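Local coordinates for coenzyme A transferase (Yersinia pestis, PDB 3QLI), which probably transfers coenzyme A from an acyl-CoA thioester to a carboxylate such as acetate, at residues H410-K422 with L431-D443. Sequence-based numbering, arbitrary orientation.
Sequences HYIVTEFGAVNLK and LRIIELAHPDFRD
Arg432 lays its CB against Val419 CG1 (3.9 Å) and runs on extended, so that NH1 donates to a water that in turn donates to Asn420 O. Ile433 CG1 meets CD1 of Ile412, whose side chain crosses its own at about a right angle, and CD2 of Leu421, just past the second strand. Glu435 O is joined to Phe416 O by a second water, which donates to both carbonyls. Leu436 then plugs into the hairpin 411-420, the last two strands of the mixed sheet in the C-terminal domain, linked by a type I turn from Thr414 to Gly417. Leu436 CD1 lies 3.7 Å from both Ile412 CD1 and Val419 CG2, and Leu436 CD2 is 3.5 Å from Gly417 C. Set between its backbone N and carbonyl carbon (chi1 71°), Thr414 OG1 donates in plane to a lone pair of Leu436 O (2.8 Å) and accepts from Phe416 N in an ST turn. Ala437 O takes NE and NH2 of Arg442, side-on. His438, whose ND1 caps the next helix through Asp440 N, receives the edge of Phe416 on its ring face, an offset edge-to-face pair with planes 78° apart; Pro439 CD touches Phe416 CZ (3.6 Å). Arg442, salt-bridged through NH1 to Glu435 OE1, sets NH2 over the rim of one Phe416 face, guanidinium edge-on.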
loop_
_atom_site.group_PDB
_atom_site.type_symbol
_atom_site.label_atom_id
_atom_site.label_comp_id
_atom_site.label_asym_id
_atom_site.label_seq_id
_atom_site.Cartn_x
_atom_site.Cartn_y
_atom_site.Cartn_z
ATOM N N HIS A 410 4.105 2.476 11.701
ATOM C CA HIS A 410 3.507 2.132 12.979
ATOM C C HIS A 410 4.448 2.507 14.111
ATOM O O HIS A 410 4.267 3.522 14.776
ATOM C CB HIS A 410 3.219 0.630 13.024
ATOM C CG HIS A 410 2.418 0.199 14.212
ATOM N ND1 HIS A 410 2.292 -1.122 14.583
ATOM C CD2 HIS A 410 1.701 0.912 15.111
ATOM C CE1 HIS A 410 1.531 -1.204 15.659
ATOM N NE2 HIS A 410 1.160 0.017 16.000
ATOM N N TYR A 411 5.468 1.684 14.304
ATOM C CA TYR A 411 6.446 1.903 15.353
ATOM C C TYR A 411 7.822 2.152 14.771
ATOM O O TYR A 411 8.289 1.379 13.936
ATOM C CB TYR A 411 6.571 0.644 16.215
ATOM C CG TYR A 411 5.677 0.571 17.428
ATOM C CD1 TYR A 411 6.042 1.175 18.622
ATOM C CD2 TYR A 411 4.484 -0.131 17.387
ATOM C CE1 TYR A 411 5.230 1.098 19.737
ATOM C CE2 TYR A 411 3.666 -0.213 18.492
ATOM C CZ TYR A 411 4.043 0.401 19.665
ATOM O OH TYR A 411 3.225 0.319 20.766
ATOM N N ILE A 412 8.487 3.211 15.217
ATOM C CA ILE A 412 9.867 3.421 14.796
ATOM C C ILE A 412 10.759 3.296 16.021
ATOM O O ILE A 412 10.315 3.555 17.137
ATOM C CB ILE A 412 10.075 4.788 14.150
ATOM C CG1 ILE A 412 9.574 5.908 15.068
ATOM C CG2 ILE A 412 9.382 4.822 12.768
ATOM C CD1 ILE A 412 9.973 7.315 14.596
ATOM N N VAL A 413 12.004 2.884 15.805
ATOM C CA VAL A 413 12.942 2.652 16.904
ATOM C C VAL A 413 14.334 3.116 16.520
ATOM O O VAL A 413 14.789 2.855 15.409
ATOM C CB VAL A 413 13.032 1.160 17.257
ATOM C CG1 VAL A 413 14.224 0.895 18.216
ATOM C CG2 VAL A 413 11.703 0.675 17.857
ATOM N N THR A 414 14.996 3.824 17.440
ATOM C CA THR A 414 16.427 4.099 17.332
ATOM C C THR A 414 17.044 3.686 18.674
ATOM O O THR A 414 16.347 3.166 19.542
ATOM C CB THR A 414 16.741 5.606 17.074
ATOM O OG1 THR A 414 16.458 6.365 18.259
ATOM C CG2 THR A 414 15.935 6.181 15.886
ATOM N N GLU A 415 18.338 3.923 18.850
ATOM C CA GLU A 415 18.982 3.599 20.122
ATOM C C GLU A 415 18.422 4.439 21.285
ATOM O O GLU A 415 18.643 4.124 22.463
ATOM C CB GLU A 415 20.512 3.717 20.017
ATOM C CG GLU A 415 21.073 5.140 19.904
ATOM C CD GLU A 415 21.225 5.626 18.467
ATOM O OE1 GLU A 415 20.501 5.140 17.567
ATOM O OE2 GLU A 415 22.083 6.502 18.226
ATOM N N PHE A 416 17.659 5.479 20.965
ATOM C CA PHE A 416 17.052 6.324 22.016
ATOM C C PHE A 416 15.591 6.016 22.381
ATOM O O PHE A 416 14.992 6.696 23.215
ATOM C CB PHE A 416 17.227 7.805 21.671
ATOM C CG PHE A 416 18.668 8.208 21.532
ATOM C CD1 PHE A 416 19.509 8.206 22.636
ATOM C CD2 PHE A 416 19.192 8.536 20.298
ATOM C CE1 PHE A 416 20.849 8.563 22.513
ATOM C CE2 PHE A 416 20.525 8.899 20.163
ATOM C CZ PHE A 416 21.357 8.907 21.268
ATOM N N GLY A 417 15.014 4.978 21.786
ATOM C CA GLY A 417 13.695 4.552 22.228
ATOM C C GLY A 417 12.778 4.226 21.068
ATOM O O GLY A 417 13.254 3.982 19.973
ATOM N N ALA A 418 11.471 4.254 21.316
ATOM C CA ALA A 418 10.481 3.827 20.334
ATOM C C ALA A 418 9.296 4.787 20.318
ATOM O O ALA A 418 8.942 5.368 21.343
ATOM C CB ALA A 418 9.998 2.422 20.662
ATOM N N VAL A 419 8.670 4.943 19.158
ATOM C CA VAL A 419 7.470 5.772 19.072
ATOM C C VAL A 419 6.449 5.070 18.191
ATOM O O VAL A 419 6.789 4.605 17.113
ATOM C CB VAL A 419 7.782 7.159 18.468
ATOM C CG1 VAL A 419 6.488 7.978 18.275
ATOM C CG2 VAL A 419 8.770 7.916 19.352
ATOM N N ASN A 420 5.209 5.012 18.661
ATOM C CA ASN A 420 4.078 4.546 17.864
ATOM C C ASN A 420 3.412 5.767 17.228
ATOM O O ASN A 420 2.859 6.617 17.932
ATOM C CB ASN A 420 3.098 3.797 18.774
ATOM C CG ASN A 420 1.822 3.364 18.062
ATOM O OD1 ASN A 420 1.617 3.624 16.872
ATOM N ND2 ASN A 420 0.948 2.704 18.806
ATOM N N LEU A 421 3.501 5.872 15.906
ATOM C CA LEU A 421 3.035 7.063 15.190
ATOM C C LEU A 421 1.525 7.095 14.882
ATOM O O LEU A 421 0.988 8.143 14.517
ATOM C CB LEU A 421 3.830 7.226 13.888
ATOM C CG LEU A 421 5.352 7.343 14.004
ATOM C CD1 LEU A 421 5.981 7.352 12.631
ATOM C CD2 LEU A 421 5.705 8.621 14.750
ATOM N N LYS A 422 0.846 5.960 15.005
ATOM C CA LYS A 422 -0.559 5.874 14.586
ATOM C C LYS A 422 -1.495 6.786 15.379
ATOM O O LYS A 422 -1.521 6.752 16.611
ATOM C CB LYS A 422 -1.063 4.432 14.638
ATOM C CG LYS A 422 -0.414 3.496 13.605
ATOM C CD LYS A 422 -0.959 3.772 12.205
ATOM C CE LYS A 422 -0.468 2.741 11.223
ATOM N NZ LYS A 422 -0.951 3.084 9.845
ATOM N N LEU A 431 7.348 16.144 17.050
ATOM C CA LEU A 431 7.908 16.320 18.393
ATOM C C LEU A 431 8.435 15.004 18.966
ATOM O O LEU A 431 9.508 14.964 19.568
ATOM C CB LEU A 431 6.873 16.932 19.342
ATOM C CG LEU A 431 6.441 18.381 19.060
ATOM C CD1 LEU A 431 5.261 18.764 19.941
ATOM C CD2 LEU A 431 7.598 19.369 19.263
ATOM N N ARG A 432 7.690 13.921 18.779
ATOM C CA ARG A 432 8.112 12.635 19.335
ATOM C C ARG A 432 9.264 12.020 18.559
ATOM O O ARG A 432 10.149 11.388 19.139
ATOM C CB ARG A 432 6.925 11.666 19.458
ATOM C CG ARG A 432 5.903 12.158 20.444
ATOM C CD ARG A 432 4.723 11.248 20.616
ATOM N NE ARG A 432 3.838 11.801 21.634
ATOM C CZ ARG A 432 2.746 11.206 22.103
ATOM N NH1 ARG A 432 2.379 10.001 21.655
ATOM N NH2 ARG A 432 2.027 11.820 23.034
ATOM N N ILE A 433 9.271 12.232 17.245
ATOM C CA ILE A 433 10.343 11.727 16.413
ATOM C C ILE A 433 11.680 12.410 16.697
ATOM O O ILE A 433 12.720 11.768 16.707
ATOM C CB ILE A 433 9.995 11.873 14.918
ATOM C CG1 ILE A 433 8.856 10.910 14.553
ATOM C CG2 ILE A 433 11.222 11.619 14.069
ATOM C CD1 ILE A 433 8.246 11.161 13.166
ATOM N N ILE A 434 11.650 13.717 16.921
ATOM C CA ILE A 434 12.869 14.438 17.269
ATOM C C ILE A 434 13.541 13.835 18.502
ATOM O O ILE A 434 14.767 13.807 18.606
ATOM C CB ILE A 434 12.574 15.944 17.478
ATOM C CG1 ILE A 434 12.344 16.614 16.116
ATOM C CG2 ILE A 434 13.724 16.627 18.190
ATOM C CD1 ILE A 434 11.704 18.009 16.200
ATOM N N GLU A 435 12.742 13.340 19.439
ATOM C CA GLU A 435 13.316 12.767 20.655
ATOM C C GLU A 435 14.016 11.426 20.414
ATOM O O GLU A 435 14.720 10.926 21.301
ATOM C CB GLU A 435 12.285 12.686 21.793
ATOM C CG GLU A 435 11.770 14.057 22.248
ATOM C CD GLU A 435 12.908 15.064 22.476
ATOM O OE1 GLU A 435 13.707 14.834 23.401
ATOM O OE2 GLU A 435 13.017 16.072 21.730
ATOM N N LEU A 436 13.847 10.854 19.216
ATOM C CA LEU A 436 14.596 9.640 18.851
ATOM C C LEU A 436 15.884 9.968 18.108
ATOM O O LEU A 436 16.694 9.084 17.835
ATOM C CB LEU A 436 13.753 8.702 17.972
ATOM C CG LEU A 436 12.511 8.074 18.601
ATOM C CD1 LEU A 436 11.957 6.963 17.706
ATOM C CD2 LEU A 436 12.800 7.535 19.995
ATOM N N ALA A 437 16.053 11.234 17.733
ATOM C CA ALA A 437 17.270 11.655 17.038
ATOM C C ALA A 437 18.411 11.787 18.046
ATOM O O ALA A 437 18.167 11.906 19.247
ATOM C CB ALA A 437 17.038 12.991 16.328
ATOM N N HIS A 438 19.651 11.756 17.572
ATOM C CA HIS A 438 20.785 11.997 18.464
ATOM C C HIS A 438 20.682 13.409 19.068
ATOM O O HIS A 438 20.292 14.370 18.390
ATOM C CB HIS A 438 22.125 11.807 17.737
ATOM C CG HIS A 438 23.309 11.782 18.659
ATOM N ND1 HIS A 438 23.846 12.927 19.212
ATOM C CD2 HIS A 438 24.030 10.747 19.160
ATOM C CE1 HIS A 438 24.857 12.599 20.001
ATOM N NE2 HIS A 438 24.986 11.282 19.993
ATOM N N PRO A 439 21.017 13.547 20.352
ATOM C CA PRO A 439 20.969 14.893 20.948
ATOM C C PRO A 439 21.652 15.987 20.107
ATOM O O PRO A 439 21.141 17.113 20.049
ATOM C CB PRO A 439 21.680 14.702 22.287
ATOM C CG PRO A 439 21.319 13.272 22.671
ATOM C CD PRO A 439 21.323 12.501 21.349
ATOM N N ASP A 440 22.756 15.665 19.437
ATOM C CA ASP A 440 23.457 16.673 18.634
ATOM C C ASP A 440 22.591 17.316 17.542
ATOM O O ASP A 440 22.899 18.412 17.067
ATOM C CB ASP A 440 24.710 16.078 17.983
ATOM C CG ASP A 440 25.774 15.692 18.997
ATOM O OD1 ASP A 440 25.633 16.063 20.185
ATOM O OD2 ASP A 440 26.750 15.022 18.596
ATOM N N PHE A 441 21.516 16.639 17.137
ATOM C CA PHE A 441 20.714 17.111 16.008
ATOM C C PHE A 441 19.306 17.578 16.374
ATOM O O PHE A 441 18.567 18.047 15.511
ATOM C CB PHE A 441 20.609 16.029 14.925
ATOM C CG PHE A 441 21.925 15.642 14.325
ATOM C CD1 PHE A 441 22.544 16.466 13.392
ATOM C CD2 PHE A 441 22.541 14.446 14.675
ATOM C CE1 PHE A 441 23.762 16.110 12.824
ATOM C CE2 PHE A 441 23.760 14.085 14.119
ATOM C CZ PHE A 441 24.372 14.920 13.185
ATOM N N ARG A 442 18.926 17.466 17.641
ATOM C CA ARG A 442 17.544 17.754 18.003
ATOM C C ARG A 442 17.141 19.211 17.808
ATOM O O ARG A 442 16.015 19.496 17.385
ATOM C CB ARG A 442 17.231 17.267 19.420
ATOM C CG ARG A 442 17.302 15.745 19.522
ATOM C CD ARG A 442 16.743 15.206 20.837
ATOM N NE ARG A 442 17.168 13.817 21.031
ATOM C CZ ARG A 442 17.065 13.148 22.176
ATOM N NH1 ARG A 442 16.532 13.734 23.250
ATOM N NH2 ARG A 442 17.514 11.897 22.247
ATOM N N ASP A 443 18.046 20.139 18.120
ATOM C CA ASP A 443 17.735 21.563 17.960
ATOM C C ASP A 443 17.533 21.914 16.490
ATOM O O ASP A 443 16.609 22.646 16.136
ATOM C CB ASP A 443 18.842 22.437 18.550
ATOM C CG ASP A 443 18.868 22.409 20.067
ATOM O OD1 ASP A 443 17.963 21.797 20.676
ATOM O OD2 ASP A 443 19.792 23.014 20.654
HETATM O O HOH W 1 14.455 9.276 23.513
HETATM O O HOH W 2 3.300 7.439 20.652
#